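Local coordinates for CrtC domain-containing protein (Fusarium vanettenii 77-13-4, PDB 7A0Q), which probably catalyses, as kievitone hydratase, the hydration of the bean phytoalexin kievitone to the less toxic kievitone hydrate, at residues A[58-63]-A[338-343]; A[220-225]-A[297-302]; A[305-310]-A[314-319]. One frame throughout, in Å; residues are numbered along the deposited sequence.

Overall arrangement
The chain enters the first of these segments, 58-63, early in its N-terminal half, where the strand pairs with strands 72-81 and 202-210. Contact 1 joins it to residues 338-343, on the last strand of the C-terminal barrel, and so closes the widest loop. The other two contacts are nested inside that loop and follow one another in series. Contact 2 (220-225 with 297-302) spans the eight-stranded antiparallel barrel from its first strand to its sixth, whereas contact 3 (305-310 with 314-319) closes the hairpin between its sixth and seventh. Strand 331-343 lies between strands 218-225 and 317-328, bringing all three contacts together.

Contact 1: residues A[58-63]-A[338-343]; sequences SWWSSS and LVEIVY. With NAG (2-acetamido-2-deoxy-beta-D-glucopyranose), chain C; IMD (imidazole), chain F.
Trp60 and Leu338 meet head-on between two separate sheets. The six-membered end of the indole is met by the branched tip of the leucine, with Trp60 CZ2 3.8 Å from Leu338 CD2. That methyl sits at the ring's edge, near its plane, while Leu338 CD1 also approaches the ring and reaches back to Ser62 CB at 4.2 Å. Both side chains are thrown forward by the same first torsion: Trp60 CG (chi1 -174°) and Leu338 CG (chi1 179°) lie opposite their own backbone nitrogens. The strands stay apart, their axes approaching to 10.5 Å, and no hydrogen bond links the segments directly.

Glu340, extended beyond CG, slides past Trp60 in the opposite direction, its carboxylate plane perpendicular to the indole. Its OE1 comes to 3.9 Å from Trp60 NE1, which is not a hydrogen bond. A bound imidazole, probably from the crystallisation liquor, stands upright between the two, its C4-C5 edge down on the indole in a T-shaped (edge-to-face) way: IMD C4 lies 3.5 Å above one face, towards the rim, and IMD N1 donates to Glu340 OE2 over 2.6 Å with an angle of 157°. Trp219 NE1 also bonds OE2, Asp206 OD2 bonds the imidazole as well, and Glu319 lies close against Glu340. Trp60 also meets His78 and Trp221 edge-to-face, and Ser62 OG bonds Gln223 NE2 of the barrel.

At the far end of the second segment, Tyr343 OH hydrogen-bonds NAG O6 of the N-linked sugar at 2.7 Å, in the phenol plane.

The Trp60 face beside the carboxylates of Glu340 and Asp206 thus takes the edge of a flat ring whose N-H is bound, consistent with a pocket that could hold an aromatic ligand between the two halves of the protein.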
loop_
_atom_site.group_PDB
_atom_site.type_symbol
_atom_site.label_atom_id
_atom_site.label_comp_id
_atom_site.label_asym_id
_atom_site.label_seq_id
_atom_site.Cartn_x
_atom_site.Cartn_y
_atom_site.Cartn_z
ATOM N N SER A 58 10.420 2.620 -4.723
ATOM C CA SER A 58 8.983 2.805 -4.830
ATOM C C SER A 58 8.469 3.607 -3.639
ATOM O O SER A 58 8.905 3.400 -2.508
ATOM C CB SER A 58 8.298 1.426 -4.911
ATOM O OG SER A 58 6.896 1.501 -4.733
ATOM N N TRP A 59 7.542 4.531 -3.915
ATOM C CA TRP A 59 6.897 5.375 -2.911
ATOM C C TRP A 59 5.392 5.247 -3.135
ATOM O O TRP A 59 4.934 5.387 -4.271
ATOM C CB TRP A 59 7.350 6.842 -3.037
ATOM C CG TRP A 59 8.828 7.109 -2.817
ATOM C CD1 TRP A 59 9.409 7.570 -1.676
ATOM C CD2 TRP A 59 9.898 6.967 -3.778
ATOM N NE1 TRP A 59 10.770 7.718 -1.856
ATOM C CE2 TRP A 59 11.089 7.346 -3.136
ATOM C CE3 TRP A 59 9.957 6.532 -5.109
ATOM C CZ2 TRP A 59 12.334 7.318 -3.781
ATOM C CZ3 TRP A 59 11.191 6.514 -5.756
ATOM C CH2 TRP A 59 12.362 6.903 -5.088
ATOM N N TRP A 60 4.626 4.973 -2.076
ATOM C CA TRP A 60 3.260 4.488 -2.250
ATOM C C TRP A 60 2.385 4.929 -1.085
ATOM O O TRP A 60 2.824 4.908 0.064
ATOM C CB TRP A 60 3.310 2.958 -2.354
ATOM C CG TRP A 60 2.078 2.197 -2.672
ATOM C CD1 TRP A 60 1.764 1.624 -3.872
ATOM C CD2 TRP A 60 1.037 1.810 -1.759
ATOM N NE1 TRP A 60 0.586 0.932 -3.777
ATOM C CE2 TRP A 60 0.115 1.026 -2.491
ATOM C CE3 TRP A 60 0.795 2.053 -0.403
ATOM C CZ2 TRP A 60 -1.041 0.496 -1.917
ATOM C CZ3 TRP A 60 -0.357 1.511 0.174
ATOM C CH2 TRP A 60 -1.258 0.745 -0.586
ATOM N N SER A 61 1.151 5.333 -1.386
ATOM C CA SER A 61 0.223 5.701 -0.323
ATOM C C SER A 61 -1.187 5.255 -0.668
ATOM O O SER A 61 -1.618 5.333 -1.824
ATOM C CB SER A 61 0.234 7.223 -0.031
ATOM O OG SER A 61 -0.202 8.020 -1.130
ATOM N N SER A 62 -1.892 4.763 0.347
ATOM C CA SER A 62 -3.329 4.508 0.259
ATOM C C SER A 62 -4.029 5.266 1.383
ATOM O O SER A 62 -3.797 4.993 2.565
ATOM C CB SER A 62 -3.617 3.007 0.295
ATOM O OG SER A 62 -3.279 2.431 1.549
ATOM N N SER A 63 -4.849 6.246 1.012
ATOM C CA SER A 63 -5.541 7.078 1.987
ATOM C C SER A 63 -6.981 6.620 2.118
ATOM O O SER A 63 -7.696 6.517 1.116
ATOM C CB SER A 63 -5.497 8.553 1.584
ATOM O OG SER A 63 -4.165 9.031 1.542
ATOM N N LEU A 338 -6.339 -3.264 1.920
ATOM C CA LEU A 338 -6.075 -3.238 0.489
ATOM C C LEU A 338 -5.381 -4.524 0.065
ATOM O O LEU A 338 -4.558 -5.076 0.805
ATOM C CB LEU A 338 -5.221 -2.016 0.112
ATOM C CG LEU A 338 -4.846 -1.867 -1.370
ATOM C CD1 LEU A 338 -4.918 -0.409 -1.807
ATOM C CD2 LEU A 338 -3.448 -2.457 -1.644
ATOM N N VAL A 339 -5.739 -5.012 -1.123
ATOM C CA VAL A 339 -5.022 -6.099 -1.775
ATOM C C VAL A 339 -4.333 -5.540 -3.009
ATOM O O VAL A 339 -4.928 -4.769 -3.777
ATOM C CB VAL A 339 -5.943 -7.280 -2.135
ATOM C CG1 VAL A 339 -7.009 -6.864 -3.134
ATOM C CG2 VAL A 339 -5.099 -8.421 -2.677
ATOM N N GLU A 340 -3.061 -5.886 -3.172
ATOM C CA GLU A 340 -2.313 -5.590 -4.384
ATOM C C GLU A 340 -2.010 -6.892 -5.106
ATOM O O GLU A 340 -1.514 -7.843 -4.492
ATOM C CB GLU A 340 -1.018 -4.849 -4.056
ATOM C CG GLU A 340 -0.084 -4.728 -5.232
ATOM C CD GLU A 340 1.156 -3.954 -4.881
ATOM O OE1 GLU A 340 1.118 -2.711 -4.988
ATOM O OE2 GLU A 340 2.160 -4.572 -4.475
ATOM N N ILE A 341 -2.327 -6.943 -6.399
ATOM C CA ILE A 341 -1.987 -8.080 -7.247
ATOM C C ILE A 341 -1.155 -7.550 -8.396
ATOM O O ILE A 341 -1.633 -6.723 -9.186
ATOM C CB ILE A 341 -3.223 -8.818 -7.775
ATOM C CG1 ILE A 341 -4.182 -9.158 -6.632
ATOM C CG2 ILE A 341 -2.790 -10.087 -8.484
ATOM C CD1 ILE A 341 -5.476 -9.816 -7.101
ATOM N N VAL A 342 0.089 -8.007 -8.483
ATOM C CA VAL A 342 1.047 -7.489 -9.450
ATOM C C VAL A 342 1.686 -8.654 -10.186
ATOM O O VAL A 342 2.059 -9.654 -9.567
ATOM C CB VAL A 342 2.139 -6.626 -8.781
ATOM C CG1 VAL A 342 3.301 -6.364 -9.755
ATOM C CG2 VAL A 342 1.547 -5.312 -8.279
ATOM N N TYR A 343 1.797 -8.516 -11.506
ATOM C CA TYR A 343 2.646 -9.345 -12.349
ATOM C C TYR A 343 3.791 -8.477 -12.852
ATOM O O TYR A 343 3.554 -7.443 -13.492
ATOM C CB TYR A 343 1.847 -9.923 -13.522
ATOM C CG TYR A 343 0.886 -10.997 -13.086
ATOM C CD1 TYR A 343 -0.306 -10.682 -12.436
ATOM C CD2 TYR A 343 1.179 -12.336 -13.303
ATOM C CE1 TYR A 343 -1.178 -11.678 -12.009
ATOM C CE2 TYR A 343 0.321 -13.331 -12.879
ATOM C CZ TYR A 343 -0.856 -13.008 -12.250
ATOM O OH TYR A 343 -1.692 -14.018 -11.843
HETATM C C1 NAG C . 1.093 -15.781 -9.469
HETATM C C2 NAG C . 0.031 -16.078 -8.426
HETATM C C3 NAG C . -0.465 -17.518 -8.572
HETATM C C4 NAG C . -0.873 -17.839 -10.005
HETATM C C5 NAG C . 0.187 -17.404 -11.007
HETATM C C6 NAG C . -0.311 -17.460 -12.431
HETATM C C7 NAG C . 0.052 -14.977 -6.227
HETATM C C8 NAG C . 0.672 -14.964 -4.867
HETATM N N2 NAG C . 0.542 -15.878 -7.079
HETATM O O3 NAG C . -1.573 -17.703 -7.697
HETATM O O4 NAG C . -0.994 -19.252 -10.130
HETATM O O5 NAG C . 0.567 -16.039 -10.774
HETATM O O6 NAG C . -1.461 -16.640 -12.592
HETATM O O7 NAG C . -0.834 -14.191 -6.547
HETATM N N1 IMD F . 3.024 -3.067 -2.511
HETATM C C2 IMD F . 3.651 -3.234 -1.324
HETATM N N3 IMD F . 3.620 -2.049 -0.662
HETATM C C4 IMD F . 2.973 -1.151 -1.423
HETATM C C5 IMD F . 2.594 -1.789 -2.589
#

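Contact 2: residues A[220-225]-A[297-302]; sequences TWFQLH and FKLSSY. With NAG (2-acetamido-2-deoxy-beta-D-glucopyranose), chain C.
Leu299 meets Phe222 and Leu224 across the interior of the barrel, and it carries the contact almost alone. Just before it, Phe297 points its CB the same way but its ring stops short of the facing segment. Lys298 turns to the other face of the strand, where NZ bonds Ser300 OG at 3.2 Å. Leu299 then delivers a single methyl: CD2 lies 3.7 Å from Leu224 CD2, the two side chains meeting at about a right angle, and 4.1 Å from Phe222 CD1, which it approaches neither squarely over the ring nor at its edge. Chi1 of -44° and chi2 of 97° together turn Leu299 CD2 so that it faces both partners from one side. Ser300 OG has a second partner in Asp286, while Ser301 OG bonds the hydroxyl of Tyr318.

The polar groups of 220-225 stand away from this apolar contact. Thr220 OG1 donates to NAG O7 at 2.8 Å, a single hydrogen bond to the acetamido carbonyl of the glycan. His225 NE2 donates to a lone pair of Gln223 OE1 at 2.8 Å, in the planes of both groups; Tyr64 OH also bonds OE1.

The apolar cluster continues round the inside of the lipocalin-like barrel: Ile322 of strand 317-328 packs against all three residues, Leu289 of strand 282-291 touches Phe222 and Leu299, and Phe266 of strand 259-275 touches Phe222.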
loop_
_atom_site.group_PDB
_atom_site.type_symbol
_atom_site.label_atom_id
_atom_site.label_comp_id
_atom_site.label_asym_id
_atom_site.label_seq_id
_atom_site.Cartn_x
_atom_site.Cartn_y
_atom_site.Cartn_z
ATOM N N THR A 220 0.893 -11.382 -4.516
ATOM C CA THR A 220 -0.218 -10.710 -3.860
ATOM C C THR A 220 0.298 -10.142 -2.548
ATOM O O THR A 220 1.017 -10.833 -1.811
ATOM C CB THR A 220 -1.390 -11.664 -3.610
ATOM O OG1 THR A 220 -1.846 -12.189 -4.865
ATOM C CG2 THR A 220 -2.550 -10.935 -2.923
ATOM N N TRP A 221 -0.070 -8.887 -2.268
ATOM C CA TRP A 221 0.245 -8.225 -1.007
ATOM C C TRP A 221 -1.051 -7.777 -0.349
ATOM O O TRP A 221 -1.913 -7.176 -1.004
ATOM C CB TRP A 221 1.168 -7.021 -1.233
ATOM C CG TRP A 221 1.523 -6.223 0.006
ATOM C CD1 TRP A 221 2.311 -6.637 1.050
ATOM C CD2 TRP A 221 1.135 -4.871 0.306
ATOM N NE1 TRP A 221 2.428 -5.623 1.989
ATOM C CE2 TRP A 221 1.717 -4.535 1.555
ATOM C CE3 TRP A 221 0.358 -3.915 -0.358
ATOM C CZ2 TRP A 221 1.544 -3.282 2.149
ATOM C CZ3 TRP A 221 0.186 -2.658 0.234
ATOM C CH2 TRP A 221 0.771 -2.362 1.483
ATOM N N PHE A 222 -1.172 -8.041 0.946
ATOM C CA PHE A 222 -2.298 -7.578 1.743
ATOM C C PHE A 222 -1.842 -6.556 2.776
ATOM O O PHE A 222 -0.831 -6.750 3.464
ATOM C CB PHE A 222 -2.983 -8.727 2.479
ATOM C CG PHE A 222 -3.718 -9.670 1.587
ATOM C CD1 PHE A 222 -5.026 -9.397 1.199
ATOM C CD2 PHE A 222 -3.116 -10.841 1.146
ATOM C CE1 PHE A 222 -5.721 -10.272 0.372
ATOM C CE2 PHE A 222 -3.809 -11.729 0.324
ATOM C CZ PHE A 222 -5.105 -11.450 -0.061
ATOM N N GLN A 223 -2.639 -5.502 2.913
ATOM C CA GLN A 223 -2.474 -4.467 3.926
ATOM C C GLN A 223 -3.759 -4.465 4.742
ATOM O O GLN A 223 -4.810 -4.083 4.224
ATOM C CB GLN A 223 -2.243 -3.114 3.254
ATOM C CG GLN A 223 -2.171 -1.957 4.227
ATOM C CD GLN A 223 -2.680 -0.651 3.646
ATOM O OE1 GLN A 223 -3.492 0.030 4.272
ATOM N NE2 GLN A 223 -2.189 -0.279 2.458
ATOM N N LEU A 224 -3.698 -4.896 6.004
ATOM C CA LEU A 224 -4.919 -5.125 6.774
ATOM C C LEU A 224 -4.978 -4.282 8.044
ATOM O O LEU A 224 -3.985 -4.147 8.770
ATOM C CB LEU A 224 -5.073 -6.606 7.143
ATOM C CG LEU A 224 -4.953 -7.592 5.977
ATOM C CD1 LEU A 224 -5.074 -9.029 6.488
ATOM C CD2 LEU A 224 -5.976 -7.294 4.855
ATOM N N HIS A 225 -6.176 -3.769 8.327
ATOM C CA HIS A 225 -6.490 -3.034 9.549
ATOM C C HIS A 225 -7.615 -3.745 10.291
ATOM O O HIS A 225 -8.578 -4.203 9.668
ATOM C CB HIS A 225 -6.928 -1.595 9.247
ATOM C CG HIS A 225 -5.936 -0.830 8.431
ATOM N ND1 HIS A 225 -5.049 0.067 8.986
ATOM C CD2 HIS A 225 -5.649 -0.878 7.109
ATOM C CE1 HIS A 225 -4.277 0.566 8.033
ATOM N NE2 HIS A 225 -4.614 -0.003 6.887
ATOM N N PHE A 297 -8.796 -15.538 8.159
ATOM C CA PHE A 297 -9.509 -14.405 7.591
ATOM C C PHE A 297 -10.132 -14.776 6.257
ATOM O O PHE A 297 -9.544 -15.527 5.473
ATOM C CB PHE A 297 -8.569 -13.202 7.413
ATOM C CG PHE A 297 -7.808 -12.853 8.658
ATOM C CD1 PHE A 297 -8.325 -11.947 9.566
ATOM C CD2 PHE A 297 -6.594 -13.471 8.942
ATOM C CE1 PHE A 297 -7.632 -11.638 10.732
ATOM C CE2 PHE A 297 -5.900 -13.174 10.103
ATOM C CZ PHE A 297 -6.411 -12.258 10.995
ATOM N N LYS A 298 -11.323 -14.228 6.012
ATOM C CA LYS A 298 -12.039 -14.354 4.749
ATOM C C LYS A 298 -12.159 -12.948 4.179
ATOM O O LYS A 298 -12.828 -12.099 4.773
ATOM C CB LYS A 298 -13.417 -14.984 4.969
ATOM C CG LYS A 298 -14.304 -15.015 3.741
ATOM C CD LYS A 298 -13.734 -15.899 2.639
ATOM C CE LYS A 298 -13.667 -15.158 1.307
ATOM N NZ LYS A 298 -14.919 -14.389 1.008
ATOM N N LEU A 299 -11.508 -12.695 3.046
ATOM C CA LEU A 299 -11.356 -11.345 2.517
ATOM C C LEU A 299 -12.051 -11.218 1.166
ATOM O O LEU A 299 -12.049 -12.155 0.363
ATOM C CB LEU A 299 -9.866 -10.981 2.392
ATOM C CG LEU A 299 -8.986 -11.366 3.590
ATOM C CD1 LEU A 299 -8.239 -12.701 3.389
ATOM C CD2 LEU A 299 -8.009 -10.228 3.936
ATOM N N SER A 300 -12.637 -10.048 0.911
ATOM C CA SER A 300 -13.426 -9.838 -0.299
ATOM C C SER A 300 -13.142 -8.467 -0.883
ATOM O O SER A 300 -13.178 -7.463 -0.165
ATOM C CB SER A 300 -14.923 -9.974 -0.009
ATOM O OG SER A 300 -15.194 -11.243 0.553
ATOM N N SER A 301 -12.883 -8.425 -2.184
ATOM C CA SER A 301 -12.719 -7.142 -2.846
ATOM C C SER A 301 -14.039 -6.376 -2.820
ATOM O O SER A 301 -15.115 -6.950 -3.022
ATOM C CB SER A 301 -12.231 -7.337 -4.277
ATOM O OG SER A 301 -11.953 -6.086 -4.884
ATOM N N TYR A 302 -13.948 -5.071 -2.559
ATOM C CA TYR A 302 -15.138 -4.244 -2.353
ATOM C C TYR A 302 -15.959 -4.103 -3.632
ATOM O O TYR A 302 -17.196 -4.069 -3.585
ATOM C CB TYR A 302 -14.705 -2.872 -1.846
ATOM C CG TYR A 302 -15.797 -2.000 -1.268
ATOM C CD1 TYR A 302 -16.269 -2.205 0.026
ATOM C CD2 TYR A 302 -16.324 -0.945 -1.999
ATOM C CE1 TYR A 302 -17.253 -1.391 0.565
ATOM C CE2 TYR A 302 -17.302 -0.130 -1.470
ATOM C CZ TYR A 302 -17.763 -0.361 -0.189
ATOM O OH TYR A 302 -18.733 0.456 0.345
HETATM C C1 NAG C . 1.093 -15.781 -9.469
HETATM C C2 NAG C . 0.031 -16.078 -8.426
HETATM C C3 NAG C . -0.465 -17.518 -8.572
HETATM C C4 NAG C . -0.873 -17.839 -10.005
HETATM C C5 NAG C . 0.187 -17.404 -11.007
HETATM C C6 NAG C . -0.311 -17.460 -12.431
HETATM C C7 NAG C . 0.052 -14.977 -6.227
HETATM C C8 NAG C . 0.672 -14.964 -4.867
HETATM N N2 NAG C . 0.542 -15.878 -7.079
HETATM O O3 NAG C . -1.573 -17.703 -7.697
HETATM O O4 NAG C . -0.994 -19.252 -10.130
HETATM O O5 NAG C . 0.567 -16.039 -10.774
HETATM O O6 NAG C . -1.461 -16.640 -12.592
HETATM O O7 NAG C . -0.834 -14.191 -6.547
#

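Contact 3: residues A[305-310]-A[314-319]; sequences DQELVG and LQTAYE
A beta hairpin of the C-terminal barrel, formed by strands 295-308 and 317-328, turns here. Leu308 and Ala317 form an antiparallel hydrogen-bonded pair: Leu308 N donates to Ala317 O at 2.8 Å, and Ala317 N returns a bond to Leu308 O at 3.0 Å. Beside them, Glu307 and Tyr318 make a non-hydrogen-bonded pair, followed by Glu319 N to Gln306 O at 2.9 Å. Towards the turn a side chain takes over from the backbone, as Gly310 N donates to Thr316 OG1 at 3.0 Å; this oxygen also bonds Asp312 O within the loop.

Gln306 lies over Tyr318. Its carbonyl O is 3.9 Å above the centre of one ring face, and its CB makes an off-centre CH-pi contact. The glutamine amide, steeply turned from the ring plane, is held at both ends by backbone, OE1 taking the N-H of Phe321 and NE2 reaching Thr303 O, while Tyr318 OH is tied to Glu304 O. A water donates to Gln306 OE1 and Glu319 O, bridging the strands.

On the face shared by Leu308 and Ala317, Leu308 CD1 packs on Glu319 CG at 3.6 Å. On the opposite face, which carries Tyr318, the extended Glu307, with CG opposite its backbone N (chi1 -177°), brings OE2 to 3.4 Å from Thr316 CG2. That carboxylate is well satisfied, OE2 by the hydroxyls of Ser276 and Tyr283 and OE1 by Ala277 N.

The Gln306 amide, the Glu307 carboxylate and the Tyr318 hydroxyl are thus met by backbone, hydroxyls and a water, which should hold Tyr318 and Gln306 in fixed rotations.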
loop_
_atom_site.group_PDB
_atom_site.type_symbol
_atom_site.label_atom_id
_atom_site.label_comp_id
_atom_site.label_asym_id
_atom_site.label_seq_id
_atom_site.Cartn_x
_atom_site.Cartn_y
_atom_site.Cartn_z
ATOM N N ASP A 305 -13.924 -3.814 -10.455
ATOM C CA ASP A 305 -12.904 -3.073 -11.196
ATOM C C ASP A 305 -12.153 -2.155 -10.235
ATOM O O ASP A 305 -12.665 -1.113 -9.819
ATOM C CB ASP A 305 -13.542 -2.285 -12.335
ATOM C CG ASP A 305 -12.530 -1.459 -13.126
ATOM O OD1 ASP A 305 -11.304 -1.633 -12.933
ATOM O OD2 ASP A 305 -12.970 -0.631 -13.953
ATOM N N GLN A 306 -10.927 -2.545 -9.886
ATOM C CA GLN A 306 -9.992 -1.687 -9.151
ATOM C C GLN A 306 -8.585 -1.883 -9.703
ATOM O O GLN A 306 -7.611 -2.036 -8.961
ATOM C CB GLN A 306 -10.031 -1.964 -7.648
ATOM C CG GLN A 306 -11.419 -1.873 -7.023
ATOM C CD GLN A 306 -11.386 -1.960 -5.513
ATOM O OE1 GLN A 306 -10.964 -1.027 -4.839
ATOM N NE2 GLN A 306 -11.816 -3.098 -4.971
ATOM N N GLU A 307 -8.466 -1.871 -11.033
ATOM C CA GLU A 307 -7.211 -2.151 -11.722
ATOM C C GLU A 307 -6.589 -0.874 -12.280
ATOM O O GLU A 307 -7.224 -0.150 -13.058
ATOM C CB GLU A 307 -7.425 -3.154 -12.854
ATOM C CG GLU A 307 -6.128 -3.519 -13.551
ATOM C CD GLU A 307 -6.357 -4.364 -14.792
ATOM O OE1 GLU A 307 -7.384 -4.153 -15.475
ATOM O OE2 GLU A 307 -5.504 -5.227 -15.072
ATOM N N LEU A 308 -5.343 -0.615 -11.891
ATOM C CA LEU A 308 -4.512 0.386 -12.546
ATOM C C LEU A 308 -3.974 -0.217 -13.835
ATOM O O LEU A 308 -3.247 -1.214 -13.793
ATOM C CB LEU A 308 -3.359 0.802 -11.631
ATOM C CG LEU A 308 -3.723 1.206 -10.198
ATOM C CD1 LEU A 308 -2.486 1.470 -9.365
ATOM C CD2 LEU A 308 -4.569 2.440 -10.240
ATOM N N VAL A 309 -4.320 0.375 -14.976
ATOM C CA VAL A 309 -4.064 -0.233 -16.279
ATOM C C VAL A 309 -2.845 0.424 -16.909
ATOM O O VAL A 309 -2.881 1.599 -17.295
ATOM C CB VAL A 309 -5.278 -0.122 -17.204
ATOM C CG1 VAL A 309 -4.947 -0.757 -18.549
ATOM C CG2 VAL A 309 -6.481 -0.783 -16.569
ATOM N N GLY A 310 -1.770 -0.346 -17.049
ATOM C CA GLY A 310 -0.555 0.134 -17.663
ATOM C C GLY A 310 -0.403 -0.399 -19.078
ATOM O O GLY A 310 -1.248 -1.119 -19.599
ATOM N N LEU A 314 4.552 -4.574 -15.481
ATOM C CA LEU A 314 4.984 -3.866 -14.278
ATOM C C LEU A 314 4.205 -2.577 -14.049
ATOM O O LEU A 314 4.101 -2.132 -12.902
ATOM C CB LEU A 314 6.482 -3.571 -14.349
ATOM C CG LEU A 314 7.139 -3.122 -13.036
ATOM C CD1 LEU A 314 7.044 -4.236 -12.002
ATOM C CD2 LEU A 314 8.575 -2.711 -13.269
ATOM N N GLN A 315 3.645 -1.981 -15.100
ATOM C CA GLN A 315 2.848 -0.771 -14.923
ATOM C C GLN A 315 1.418 -1.055 -14.493
ATOM O O GLN A 315 0.678 -0.107 -14.195
ATOM C CB GLN A 315 2.825 0.042 -16.223
ATOM C CG GLN A 315 4.162 0.618 -16.637
ATOM C CD GLN A 315 4.113 1.215 -18.034
ATOM O OE1 GLN A 315 3.030 1.435 -18.584
ATOM N NE2 GLN A 315 5.279 1.476 -18.613
ATOM N N THR A 316 1.006 -2.322 -14.456
ATOM C CA THR A 316 -0.378 -2.711 -14.217
ATOM C C THR A 316 -0.507 -3.333 -12.835
ATOM O O THR A 316 0.382 -4.066 -12.398
ATOM C CB THR A 316 -0.837 -3.711 -15.294
ATOM O OG1 THR A 316 -0.763 -3.083 -16.578
ATOM C CG2 THR A 316 -2.258 -4.183 -15.059
ATOM N N ALA A 317 -1.608 -3.045 -12.138
ATOM C CA ALA A 317 -1.814 -3.710 -10.857
ATOM C C ALA A 317 -3.286 -3.704 -10.484
ATOM O O ALA A 317 -3.992 -2.728 -10.744
ATOM C CB ALA A 317 -1.004 -3.039 -9.740
ATOM N N TYR A 318 -3.734 -4.787 -9.851
ATOM C CA TYR A 318 -4.976 -4.728 -9.099
ATOM C C TYR A 318 -4.664 -4.115 -7.738
ATOM O O TYR A 318 -3.848 -4.652 -6.983
ATOM C CB TYR A 318 -5.613 -6.111 -8.949
ATOM C CG TYR A 318 -7.067 -6.006 -8.553
ATOM C CD1 TYR A 318 -7.446 -5.961 -7.215
ATOM C CD2 TYR A 318 -8.063 -5.902 -9.526
ATOM C CE1 TYR A 318 -8.783 -5.838 -6.853
ATOM C CE2 TYR A 318 -9.406 -5.780 -9.170
ATOM C CZ TYR A 318 -9.759 -5.740 -7.838
ATOM O OH TYR A 318 -11.085 -5.610 -7.484
ATOM N N GLU A 319 -5.265 -2.967 -7.444
ATOM C CA GLU A 319 -5.007 -2.263 -6.188
ATOM C C GLU A 319 -6.364 -1.956 -5.575
ATOM O O GLU A 319 -6.944 -0.900 -5.826
ATOM C CB GLU A 319 -4.191 -1.012 -6.415
ATOM C CG GLU A 319 -2.874 -1.246 -7.075
ATOM C CD GLU A 319 -1.785 -1.559 -6.082
ATOM O OE1 GLU A 319 -2.063 -1.600 -4.861
ATOM O OE2 GLU A 319 -0.642 -1.757 -6.537
HETATM O O HOH W 1 -9.097 1.035 -5.043
#